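Local coordinates for oxidoreductase (Bordetella pertussis, PDB 3Q2K), which probably catalyses NAD-dependent oxidation of the sugar C3' hydroxyl of UDP-GlcNAcA, a step toward 2,3-diacetamido-2,3-dideoxy-D-mannuronic acid, at residues H211-L216 with L349-A354; A246-W249 with A253-S256; G171-V176 with W218-V223; K123-R128 with R134-C139. All blocks are in the same frame, centred on the assembly; numbering follows the deposited sequence.

Contact 1: H211-L216 with L349-A354; sequences HYVDLL and LALLTA. With HP7 ((2S,3S,4R,5R,6R)-5-acetamido-6-[[[(2R,3S,4R,5R)-5-(2,4-dioxopyrimidin-1-yl)-3,4-dihydroxy-oxolan-2-yl]methoxy-hydroxy-phosphoryl]oxy-hydroxy-phosphoryl]oxy-3,4-dihydroxy-oxane-2-carboxylic acid), chain V.
V213 and L216 of helix 210-220 pack on L351 and L352 of helix 342-361. The two helices belong to the C-terminal alpha/beta domain of the Gfo/Idh/MocA fold, and their local axes pass 9.4 Å apart at 104°, close to a right angle. At the start of the first segment H211 turns to the substrate. Its NE2 and the sugar hydroxyl O3' of HP7 share a hydrogen bond of 2.6 Å that is nearly straight (173°), with O3' lying in the plane of the imidazole at the ring edge. One face of the same ring is overlaid near its rim by the acetamido methyl C8' of HP7. H211 also touches the dinucleotide, so one side chain meets both ligands, consistent with a place in the reaction centre. Y212 turns instead to the strand 173-181, against V178 and V180. V213 carries the helix pair. Because CG1 stands trans to the backbone nitrogen (chi1 174°) and CG2 beside it, the two methyls part: V213 CG1 comes to 3.6 Å from L351 CB, and V213 CG2 to 3.7 Å from L352 CD2, a single methyl of L352 meeting both branches of the valine. D214 faces elsewhere and forms a salt bridge with R153. One turn after V213, L216 brings CB within 4.0 Å of L351 CD1. In the partner helix, L349 O accepts two donors from opposite faces of its carbonyl plane, T353 N and, at 2.8 Å, T353 OG1.

Contact 2: A246-W249 with A253-S256; sequences ALRW and AMGS
A beta hairpin joins A246-W249 to A253-S256 within the mixed sheet of the C-terminal domain. L247 and G255 form its antiparallel hydrogen-bonded pair: L247 N gives to G255 O at 2.7 Å, and G255 N returns to L247 O at 3.1 Å, the latter from well above the carbonyl plane. Nearer the turn, W249 N meets A253 O at 2.8 Å, almost in line with the carbonyl bond. The flanking pairs, A246 with S256 and R248 with M254, are non-hydrogen-bonded and put their side chains on one face. There R248 and M254 run alongside each other, R248 NH1 coming to 3.9 Å from M254 SD. L247 and W249 occupy the ground beside side-chain-less G255: L247 CD1 lies 3.7 Å from S256 CA, while the indole turns its edge to the opposite strand, W249 CZ3 standing 3.7 Å from G255 N. W249 NE1 is bonded to L216 O, tying the hairpin to helix 210-220. The R248, M254 and S256 face meets the second subunit, where S256 OG is hydrogen-bonded to N258 and S256 of that chain. One face against helices and the other against a partner subunit is the pattern of the open-faced sheet of Gfo/Idh/MocA oxidoreductases.

Contact 3: G171-V176 with W218-V223; sequences GRIYMV and WLVGPV
I173 and V176, on the strand 173-181, receive V220 from the last turn of helix 210-220, so that the helix end lies on the mixed sheet of the C-terminal alpha/beta domain. The contact across the two segments is wholly apolar and small. V176 and V220 meet tip to tip, V176 CG2 lying 3.9 Å from V220 CG2 and 4.0 Å from V220 CG1, so one methyl faces both branches of the other valine. Each valine has CG1 trans to its backbone nitrogen (chi1 179° in V176, 177° in V220), which leaves CG2 beside that nitrogen. I173 adds a looser touch with its short branch, I173 CG2 to V220 CG1 at 4.2 Å. W249 from the neighbouring hairpin packs against both V176 and V220, closing the group from the side of the strand 242-249.

Backbone shape sets up these meetings. Helix 210-220 finishes in a wider pi-type turn, and G221, with a positive phi of 127°, breaks away from it and leads through P222 into the strand 223-231. In the strand 173-181, Y174 and M175 both face L275, a classic beta bulge; I173 and V176, on its two flanks, both point to V220.

Polar links lie outside the pair of segments. H251 is bonded to each of them, its NE2 to V220 O and its carbonyl oxygen to R172 NH1. Within the strand segment, the carbonyl oxygen of R172 sits over the centre of the Y174 ring, 3.6 Å above its plane.

Contact 4: K123-R128 with R134-C139; sequences KPMATR and RMVKAC. With NAI (1,4-dihydronicotinamide adenine dinucleotide), chain U.
M135 lays its sulfur over one face of the M125 peptide carbonyl: SD is 3.1 Å from M125 O, well out of the carbonyl plane. The other flat group is the dihydronicotinamide of NAI, which K123 approaches obliquely from one side near the C2N rim, K123 CD coming to 3.5 Å from NAI C2N. Bends at chi2 and chi3 curl the lysine back along the cofactor, and K123 NZ reaches the ribose hydroxyl O2D at 3.1 Å. The carbonyl oxygen of K123 accepts from both ribose hydroxyls, O2D and O3D, so main chain and side chain grip this sugar together. NZ is also hydrogen-bonded to O3' of HP7, the hydroxyl that H211 meets.

E122, K123 and P124 form the Glu-Lys-Pro signature of the Gfo/Idh/MocA family, which follows the strand 118-121 of the Rossmann fold, and the peptide bond before P124 is cis. Beyond it the loop leads to helix 129-142. M125 has CG in the crowded position between backbone nitrogen and carbonyl carbon (chi1 57°), and its otherwise extended chain bends at the thioether. Its methyl thereby touches two neighbouring residues of the helix, M125 CE lying 3.8 Å from M135 SD and 3.7 Å from V136 CG2. A126 CB touches the same sulfur at 4.4 Å. L346 of helix 342-361 packs on M125 and V136 alike, while P106 and A109 of helix 105-114 receive M135.

In the fold
Along the chain contact 4 comes first, in the Rossmann domain; the other three belong to the C-terminal alpha/beta domain. Contacts 1 and 3 share helix 210-220 and interlock, their segments alternating in sequence, while contact 2 falls between the two segments of contact 1. Contacts 2 and 3, with centres 8 Å apart, sit on adjacent strands of the mixed sheet and both border the second subunit. Contact 1, its centre about 14 Å from that of contact 4, meets the Rossmann domain: L349 packs on M125 and R128, and H211 lies against K123. Helix 210-220 thus runs from the ligands at one end to the sheet at the other, and the opposite face of that sheet meets the second subunit.

Contact 1: H211-L216 with L349-A354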
# COMPACT_ATOMS: atom_id res chain seq x y z
N HIS C 211 19.91 -24.79 5.92
CA HIS C 211 21.22 -24.74 6.56
C HIS C 211 21.88 -23.42 6.23
O HIS C 211 22.77 -22.96 6.96
CB HIS C 211 22.16 -25.84 6.05
CG HIS C 211 21.56 -27.21 6.06
ND1 HIS C 211 21.61 -28.03 7.17
CD2 HIS C 211 20.87 -27.90 5.12
CE1 HIS C 211 21.00 -29.17 6.90
NE2 HIS C 211 20.55 -29.12 5.65
N TYR C 212 21.53 -22.86 5.07
CA TYR C 212 22.19 -21.65 4.63
C TYR C 212 21.43 -20.42 5.09
O TYR C 212 22.04 -19.43 5.49
CB TYR C 212 22.42 -21.66 3.11
CG TYR C 212 23.38 -22.78 2.81
CD1 TYR C 212 24.73 -22.52 2.60
CD2 TYR C 212 22.95 -24.10 2.81
CE1 TYR C 212 25.60 -23.56 2.37
CE2 TYR C 212 23.83 -25.14 2.61
CZ TYR C 212 25.16 -24.86 2.41
OH TYR C 212 26.04 -25.89 2.16
N VAL C 213 20.11 -20.48 5.08
CA VAL C 213 19.32 -19.43 5.72
C VAL C 213 19.70 -19.30 7.18
O VAL C 213 19.82 -18.16 7.64
CB VAL C 213 17.82 -19.67 5.52
CG1 VAL C 213 16.99 -18.66 6.29
CG2 VAL C 213 17.55 -19.53 4.05
N ASP C 214 20.01 -20.42 7.83
CA ASP C 214 20.40 -20.49 9.23
C ASP C 214 21.65 -19.66 9.50
O ASP C 214 21.75 -19.03 10.56
CB ASP C 214 20.67 -21.93 9.69
CG ASP C 214 21.01 -22.03 11.16
OD1 ASP C 214 20.20 -21.62 12.01
OD2 ASP C 214 22.10 -22.53 11.51
N LEU C 215 22.59 -19.64 8.57
CA LEU C 215 23.82 -18.86 8.73
C LEU C 215 23.61 -17.35 8.82
O LEU C 215 24.44 -16.67 9.43
CB LEU C 215 24.76 -19.11 7.54
CG LEU C 215 25.04 -20.58 7.23
CD1 LEU C 215 26.14 -20.66 6.18
CD2 LEU C 215 25.52 -21.26 8.51
N LEU C 216 22.55 -16.83 8.21
CA LEU C 216 22.27 -15.40 8.23
C LEU C 216 22.21 -14.81 9.63
O LEU C 216 22.90 -13.84 9.95
CB LEU C 216 21.02 -15.04 7.43
CG LEU C 216 21.12 -15.60 6.01
CD1 LEU C 216 19.80 -15.46 5.27
CD2 LEU C 216 22.23 -14.90 5.25
N LEU C 349 13.45 -20.57 10.98
CA LEU C 349 12.07 -20.76 10.52
C LEU C 349 11.42 -19.41 10.26
O LEU C 349 10.66 -19.25 9.31
CB LEU C 349 11.21 -21.51 11.54
CG LEU C 349 9.77 -21.78 11.07
CD1 LEU C 349 9.78 -22.45 9.70
CD2 LEU C 349 9.00 -22.71 12.03
N ALA C 350 11.70 -18.43 11.12
CA ALA C 350 11.20 -17.07 10.93
C ALA C 350 11.68 -16.37 9.66
O ALA C 350 10.85 -15.78 8.98
CB ALA C 350 11.47 -16.22 12.17
N LEU C 351 12.97 -16.41 9.33
CA LEU C 351 13.42 -15.98 8.01
C LEU C 351 12.80 -16.72 6.83
O LEU C 351 12.49 -16.11 5.81
CB LEU C 351 14.93 -16.18 7.90
CG LEU C 351 15.75 -15.14 8.66
CD1 LEU C 351 17.21 -15.52 8.56
CD2 LEU C 351 15.49 -13.82 7.95
N LEU C 352 12.66 -18.04 6.92
CA LEU C 352 12.07 -18.75 5.79
C LEU C 352 10.65 -18.23 5.69
O LEU C 352 10.16 -18.06 4.57
CB LEU C 352 12.00 -20.28 6.01
CG LEU C 352 13.36 -20.92 6.27
CD1 LEU C 352 13.19 -22.35 6.75
CD2 LEU C 352 14.21 -20.84 5.00
N THR C 353 9.97 -18.07 6.82
CA THR C 353 8.58 -17.63 6.74
C THR C 353 8.54 -16.25 6.08
O THR C 353 7.75 -15.97 5.18
CB THR C 353 7.91 -17.57 8.14
OG1 THR C 353 7.97 -18.86 8.75
CG2 THR C 353 6.43 -17.21 8.05
N ALA C 354 9.45 -15.38 6.51
CA ALA C 354 9.49 -14.02 5.97
C ALA C 354 9.79 -14.04 4.47
O ALA C 354 9.12 -13.39 3.65
CB ALA C 354 10.55 -13.19 6.74
N1 HP7 V . 21.83 -34.61 -6.17
C2 HP7 V . 21.95 -34.51 -7.50
O2 HP7 V . 21.12 -34.90 -8.34
N3 HP7 V . 23.06 -33.95 -8.02
C4 HP7 V . 24.02 -33.48 -7.20
O4 HP7 V . 24.98 -32.93 -7.77
C5 HP7 V . 23.91 -33.57 -5.81
C6 HP7 V . 22.76 -34.17 -5.30
PA HP7 V . 22.75 -35.45 -1.16
PB HP7 V . 22.40 -34.83 1.61
O'P HP7 V . 18.04 -32.86 -0.93
O'Q HP7 V . 16.86 -33.96 0.45
C1' HP7 V . 21.21 -32.49 1.70
O1A HP7 V . 24.04 -34.72 -1.45
O1B HP7 V . 23.81 -34.34 1.84
C1C HP7 V . 20.61 -35.23 -5.65
C2' HP7 V . 20.89 -31.49 2.81
N2' HP7 V . 21.80 -31.49 3.94
O2A HP7 V . 22.68 -36.96 -1.03
O2B HP7 V . 21.90 -36.18 2.04
C2C HP7 V . 20.85 -36.72 -5.43
O2C HP7 V . 19.62 -37.38 -5.73
C3' HP7 V . 19.53 -31.84 3.39
O3' HP7 V . 19.09 -30.98 4.46
O3A HP7 V . 22.02 -34.68 0.05
O3B HP7 V . 21.43 -33.76 2.33
C3C HP7 V . 20.88 -36.77 -3.92
O3C HP7 V . 20.47 -38.08 -3.53
C4' HP7 V . 18.55 -31.94 2.23
O4' HP7 V . 17.28 -32.28 2.81
C4C HP7 V . 19.86 -35.72 -3.50
O4C HP7 V . 20.25 -34.68 -4.39
C5' HP7 V . 18.94 -33.08 1.29
O5' HP7 V . 20.19 -32.69 0.72
C5C HP7 V . 20.28 -35.25 -2.11
O5C HP7 V . 21.68 -34.99 -2.27
C6' HP7 V . 17.90 -33.30 0.23
C7' HP7 V . 22.93 -30.79 3.94
O7' HP7 V . 23.13 -30.05 2.98
C8' HP7 V . 23.92 -30.91 5.06

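Contact 2: A246-W249 with A253-S256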
# COMPACT_ATOMS: atom_id res chain seq x y z
N ALA C 246 16.74 -10.49 -0.84
CA ALA C 246 17.56 -9.33 -0.48
C ALA C 246 17.39 -9.18 1.03
O ALA C 246 16.28 -9.31 1.54
CB ALA C 246 17.07 -8.06 -1.21
N LEU C 247 18.48 -8.87 1.73
CA LEU C 247 18.46 -8.77 3.18
C LEU C 247 18.96 -7.43 3.73
O LEU C 247 19.86 -6.81 3.18
CB LEU C 247 19.37 -9.86 3.76
CG LEU C 247 19.15 -11.15 2.98
CD1 LEU C 247 20.39 -12.02 3.03
CD2 LEU C 247 17.95 -11.86 3.58
N ARG C 248 18.40 -7.03 4.87
CA ARG C 248 19.06 -6.00 5.66
C ARG C 248 19.18 -6.39 7.13
O ARG C 248 18.20 -6.86 7.70
CB ARG C 248 18.26 -4.70 5.58
CG ARG C 248 18.77 -3.66 6.58
CD ARG C 248 18.04 -2.35 6.31
NE ARG C 248 18.80 -1.52 5.38
CZ ARG C 248 18.29 -0.64 4.52
NH1 ARG C 248 19.11 0.05 3.73
NH2 ARG C 248 16.99 -0.44 4.41
N TRP C 249 20.33 -6.20 7.77
CA TRP C 249 20.47 -6.66 9.14
C TRP C 249 20.21 -5.46 10.04
O TRP C 249 20.23 -4.33 9.56
CB TRP C 249 21.89 -7.17 9.40
CG TRP C 249 22.07 -8.62 9.09
CD1 TRP C 249 22.02 -9.66 9.98
CD2 TRP C 249 22.37 -9.19 7.81
NE1 TRP C 249 22.23 -10.85 9.32
CE2 TRP C 249 22.43 -10.59 7.99
CE3 TRP C 249 22.49 -8.67 6.51
CZ2 TRP C 249 22.65 -11.46 6.92
CZ3 TRP C 249 22.74 -9.54 5.46
CH2 TRP C 249 22.84 -10.92 5.68
N ALA C 253 24.28 -4.13 7.97
CA ALA C 253 24.76 -4.76 6.75
C ALA C 253 23.60 -5.17 5.84
O ALA C 253 22.45 -5.31 6.26
CB ALA C 253 25.66 -5.93 7.07
N MET C 254 23.93 -5.29 4.56
CA MET C 254 22.99 -5.77 3.55
C MET C 254 23.53 -7.02 2.87
O MET C 254 24.74 -7.27 2.88
CB MET C 254 22.79 -4.70 2.48
CG MET C 254 21.86 -3.59 2.98
SD MET C 254 22.16 -1.94 2.31
CE MET C 254 23.73 -1.48 3.05
N GLY C 255 22.67 -7.78 2.22
CA GLY C 255 23.21 -8.78 1.31
C GLY C 255 22.06 -9.51 0.65
O GLY C 255 20.93 -9.01 0.61
N SER C 256 22.42 -10.67 0.12
CA SER C 256 21.47 -11.60 -0.49
C SER C 256 21.82 -13.08 -0.35
O SER C 256 22.96 -13.48 -0.09
CB SER C 256 21.28 -11.29 -1.97
OG SER C 256 22.50 -11.47 -2.67

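Contact 3: G171-V176 with W218-V223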
# COMPACT_ATOMS: atom_id res chain seq x y z
N GLY C 171 35.28 -5.78 12.27
CA GLY C 171 34.71 -4.45 12.47
C GLY C 171 33.26 -4.45 12.03
O GLY C 171 32.58 -5.49 11.97
N ARG C 172 32.78 -3.27 11.67
CA ARG C 172 31.42 -3.07 11.16
C ARG C 172 31.26 -3.99 9.95
O ARG C 172 32.03 -3.85 9.01
CB ARG C 172 31.33 -1.61 10.71
CG ARG C 172 29.97 -1.12 10.26
CD ARG C 172 29.01 -1.37 11.41
NE ARG C 172 27.65 -1.07 10.97
CZ ARG C 172 27.24 0.16 10.71
NH1 ARG C 172 25.97 0.38 10.36
NH2 ARG C 172 28.10 1.16 10.80
N ILE C 173 30.32 -4.93 9.98
CA ILE C 173 29.98 -5.79 8.85
C ILE C 173 29.15 -5.08 7.79
O ILE C 173 28.14 -4.44 8.07
CB ILE C 173 29.23 -7.02 9.36
CG1 ILE C 173 30.15 -7.70 10.38
CG2 ILE C 173 28.87 -7.98 8.23
CD1 ILE C 173 30.53 -9.05 9.90
N TYR C 174 29.55 -5.16 6.52
CA TYR C 174 28.81 -4.39 5.53
C TYR C 174 27.99 -5.21 4.55
O TYR C 174 26.90 -4.80 4.16
CB TYR C 174 29.77 -3.61 4.64
CG TYR C 174 30.68 -2.67 5.39
CD1 TYR C 174 30.15 -1.79 6.32
CD2 TYR C 174 32.04 -2.66 5.14
CE1 TYR C 174 30.99 -0.91 6.99
CE2 TYR C 174 32.88 -1.77 5.79
CZ TYR C 174 32.34 -0.90 6.71
OH TYR C 174 33.17 -0.03 7.40
N MET C 175 28.55 -6.31 4.05
CA MET C 175 27.93 -6.94 2.89
C MET C 175 28.05 -8.45 3.05
O MET C 175 29.07 -8.97 3.49
CB MET C 175 28.56 -6.43 1.59
CG MET C 175 28.45 -7.34 0.37
SD MET C 175 26.74 -7.34 -0.24
CE MET C 175 26.40 -5.59 -0.38
N VAL C 176 26.95 -9.15 2.80
CA VAL C 176 26.95 -10.60 2.98
C VAL C 176 26.25 -11.25 1.80
O VAL C 176 25.12 -10.87 1.49
CB VAL C 176 26.20 -11.06 4.24
CG1 VAL C 176 26.25 -12.57 4.32
CG2 VAL C 176 26.85 -10.50 5.49
N TRP C 218 22.58 -16.78 12.70
CA TRP C 218 23.63 -17.41 13.49
C TRP C 218 24.99 -16.74 13.35
O TRP C 218 25.67 -16.47 14.34
CB TRP C 218 23.74 -18.88 13.10
CG TRP C 218 24.74 -19.60 13.94
CD1 TRP C 218 24.68 -19.78 15.29
CD2 TRP C 218 25.95 -20.22 13.50
NE1 TRP C 218 25.79 -20.46 15.72
CE2 TRP C 218 26.59 -20.74 14.65
CE3 TRP C 218 26.56 -20.39 12.25
CZ2 TRP C 218 27.79 -21.44 14.58
CZ3 TRP C 218 27.74 -21.11 12.18
CH2 TRP C 218 28.36 -21.59 13.34
N LEU C 219 25.39 -16.39 12.13
CA LEU C 219 26.74 -15.87 11.94
C LEU C 219 26.80 -14.36 12.05
O LEU C 219 27.68 -13.80 12.72
CB LEU C 219 27.31 -16.28 10.58
CG LEU C 219 27.95 -17.66 10.49
CD1 LEU C 219 28.44 -17.92 9.07
CD2 LEU C 219 29.13 -17.75 11.44
N VAL C 220 25.89 -13.70 11.34
CA VAL C 220 25.99 -12.27 11.08
C VAL C 220 25.20 -11.38 12.04
O VAL C 220 25.56 -10.23 12.31
CB VAL C 220 25.60 -11.96 9.61
CG1 VAL C 220 25.64 -10.46 9.35
CG2 VAL C 220 26.50 -12.73 8.62
N GLY C 221 24.11 -11.92 12.58
CA GLY C 221 23.35 -11.22 13.62
C GLY C 221 21.88 -11.13 13.24
O GLY C 221 21.46 -11.70 12.25
N PRO C 222 21.07 -10.41 14.04
CA PRO C 222 19.64 -10.30 13.78
C PRO C 222 19.28 -9.69 12.44
O PRO C 222 19.74 -8.59 12.13
CB PRO C 222 19.18 -9.33 14.87
CG PRO C 222 20.15 -9.56 16.00
CD PRO C 222 21.47 -9.78 15.31
N VAL C 223 18.43 -10.36 11.67
CA VAL C 223 17.86 -9.81 10.45
C VAL C 223 16.72 -8.83 10.72
O VAL C 223 15.83 -9.15 11.49
CB VAL C 223 17.45 -10.92 9.45
CG1 VAL C 223 16.77 -10.37 8.19
CG2 VAL C 223 18.70 -11.68 9.05

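Contact 4: K123-R128 with R134-C139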
# COMPACT_ATOMS: atom_id res chain seq x y z
N LYS C 123 15.98 -30.87 10.50
CA LYS C 123 15.66 -29.59 9.88
C LYS C 123 14.67 -29.80 8.74
O LYS C 123 14.59 -30.89 8.18
CB LYS C 123 16.90 -28.78 9.48
CG LYS C 123 17.89 -29.46 8.54
CD LYS C 123 17.17 -30.17 7.39
CE LYS C 123 17.11 -29.41 6.07
NZ LYS C 123 16.57 -30.34 5.03
N PRO C 124 13.83 -28.79 8.47
CA PRO C 124 13.73 -27.71 9.43
C PRO C 124 12.67 -28.16 10.44
O PRO C 124 12.00 -29.17 10.21
CB PRO C 124 13.17 -26.58 8.57
CG PRO C 124 12.19 -27.31 7.70
CD PRO C 124 12.89 -28.62 7.35
N MET C 125 12.47 -27.41 11.52
CA MET C 125 11.61 -27.93 12.58
C MET C 125 10.14 -27.98 12.16
O MET C 125 9.34 -28.68 12.77
CB MET C 125 11.74 -27.08 13.84
CG MET C 125 11.43 -25.58 13.70
SD MET C 125 12.02 -24.55 15.08
CE MET C 125 11.17 -25.39 16.42
N ALA C 126 9.76 -27.16 11.18
CA ALA C 126 8.38 -27.23 10.68
C ALA C 126 8.39 -26.53 9.33
O ALA C 126 9.44 -26.09 8.88
CB ALA C 126 7.44 -26.51 11.62
N THR C 127 7.24 -26.48 8.66
CA THR C 127 7.08 -25.79 7.39
C THR C 127 6.16 -24.58 7.61
O THR C 127 6.00 -23.73 6.74
CB THR C 127 6.44 -26.74 6.36
OG1 THR C 127 5.27 -27.28 6.98
CG2 THR C 127 7.31 -27.95 6.05
N ARG C 128 5.50 -24.50 8.77
CA ARG C 128 4.64 -23.36 9.07
C ARG C 128 5.04 -22.63 10.34
O ARG C 128 5.38 -23.26 11.34
CB ARG C 128 3.19 -23.82 9.16
CG ARG C 128 2.69 -24.25 7.78
CD ARG C 128 1.61 -25.31 7.89
NE ARG C 128 1.00 -25.53 6.59
CZ ARG C 128 -0.19 -26.11 6.37
NH1 ARG C 128 -0.96 -26.56 7.34
NH2 ARG C 128 -0.65 -26.24 5.13
N ARG C 134 4.22 -23.66 18.19
CA ARG C 134 3.50 -24.62 19.02
C ARG C 134 4.42 -25.76 19.46
O ARG C 134 4.34 -26.16 20.62
CB ARG C 134 2.33 -25.20 18.23
CG ARG C 134 0.97 -24.94 18.83
CD ARG C 134 0.01 -25.87 18.11
NE ARG C 134 0.09 -25.71 16.66
CZ ARG C 134 -0.35 -24.67 15.95
NH1 ARG C 134 -0.21 -24.65 14.63
NH2 ARG C 134 -0.93 -23.63 16.54
N MET C 135 5.29 -26.25 18.58
CA MET C 135 6.29 -27.25 18.97
C MET C 135 7.06 -26.71 20.17
O MET C 135 7.10 -27.37 21.21
CB MET C 135 7.38 -27.46 17.90
CG MET C 135 6.97 -28.04 16.57
SD MET C 135 8.49 -27.90 15.62
CE MET C 135 9.46 -29.23 16.35
N VAL C 136 7.72 -25.57 20.02
CA VAL C 136 8.44 -24.94 21.13
C VAL C 136 7.65 -24.74 22.43
O VAL C 136 8.08 -25.03 23.55
CB VAL C 136 9.02 -23.58 20.72
CG1 VAL C 136 9.84 -22.96 21.84
CG2 VAL C 136 9.85 -23.80 19.48
N LYS C 137 6.45 -24.20 22.31
CA LYS C 137 5.73 -24.06 23.57
C LYS C 137 5.55 -25.42 24.23
O LYS C 137 5.73 -25.57 25.44
CB LYS C 137 4.42 -23.28 23.41
CG LYS C 137 3.29 -24.04 22.74
CD LYS C 137 2.11 -23.12 22.48
CE LYS C 137 0.89 -23.89 21.99
NZ LYS C 137 -0.29 -22.99 21.82
N ALA C 138 5.24 -26.44 23.44
CA ALA C 138 4.85 -27.72 24.02
C ALA C 138 6.00 -28.32 24.81
O ALA C 138 5.83 -28.75 25.95
CB ALA C 138 4.40 -28.69 22.94
N CYS C 139 7.18 -28.34 24.18
CA CYS C 139 8.38 -28.78 24.89
C CYS C 139 8.73 -27.96 26.13
O CYS C 139 9.27 -28.47 27.11
CB CYS C 139 9.58 -28.72 23.96
SG CYS C 139 9.36 -30.00 22.71
PA NAI U . 12.29 -39.81 3.39
O1A NAI U . 11.13 -40.00 2.49
O2A NAI U . 13.52 -40.66 2.78
O5B NAI U . 12.23 -40.61 4.79
C5B NAI U . 10.86 -40.70 5.16
C4B NAI U . 10.53 -41.77 6.19
O4B NAI U . 9.54 -41.28 7.11
C3B NAI U . 9.91 -42.82 5.26
O3B NAI U . 10.51 -44.08 5.57
C2B NAI U . 8.40 -42.63 5.59
O2B NAI U . 7.65 -43.85 5.50
C1B NAI U . 8.55 -42.31 7.10
N9A NAI U . 7.27 -41.80 7.57
C8A NAI U . 6.33 -41.12 6.87
N7A NAI U . 5.35 -40.83 7.69
C5A NAI U . 5.58 -41.31 8.93
C6A NAI U . 4.92 -41.29 10.17
N6A NAI U . 3.70 -40.67 10.35
N1A NAI U . 5.53 -41.87 11.20
C2A NAI U . 6.72 -42.44 11.09
N3A NAI U . 7.38 -42.47 9.95
C4A NAI U . 6.85 -41.91 8.86
O3 NAI U . 12.90 -38.34 3.26
PN NAI U . 14.15 -37.99 4.20
O1N NAI U . 15.16 -37.45 3.17
O2N NAI U . 14.92 -39.07 4.99
O5D NAI U . 13.68 -36.70 5.06
C5D NAI U . 14.45 -36.68 6.25
C4D NAI U . 13.96 -35.57 7.19
O4D NAI U . 15.25 -35.10 7.62
C3D NAI U . 13.30 -34.38 6.45
O3D NAI U . 12.93 -33.31 7.31
C2D NAI U . 14.52 -33.86 5.67
O2D NAI U . 14.34 -32.46 5.50
C1D NAI U . 15.59 -33.98 6.77
N1N NAI U . 16.94 -34.23 6.25
C2N NAI U . 17.93 -33.59 6.83
C3N NAI U . 19.22 -33.81 6.36
C7N NAI U . 20.34 -33.09 6.98
O7N NAI U . 21.37 -32.94 6.35
N7N NAI U . 20.17 -32.59 8.22
C4N NAI U . 19.42 -34.68 5.28
C5N NAI U . 18.32 -35.30 4.72
C6N NAI U . 17.06 -35.06 5.24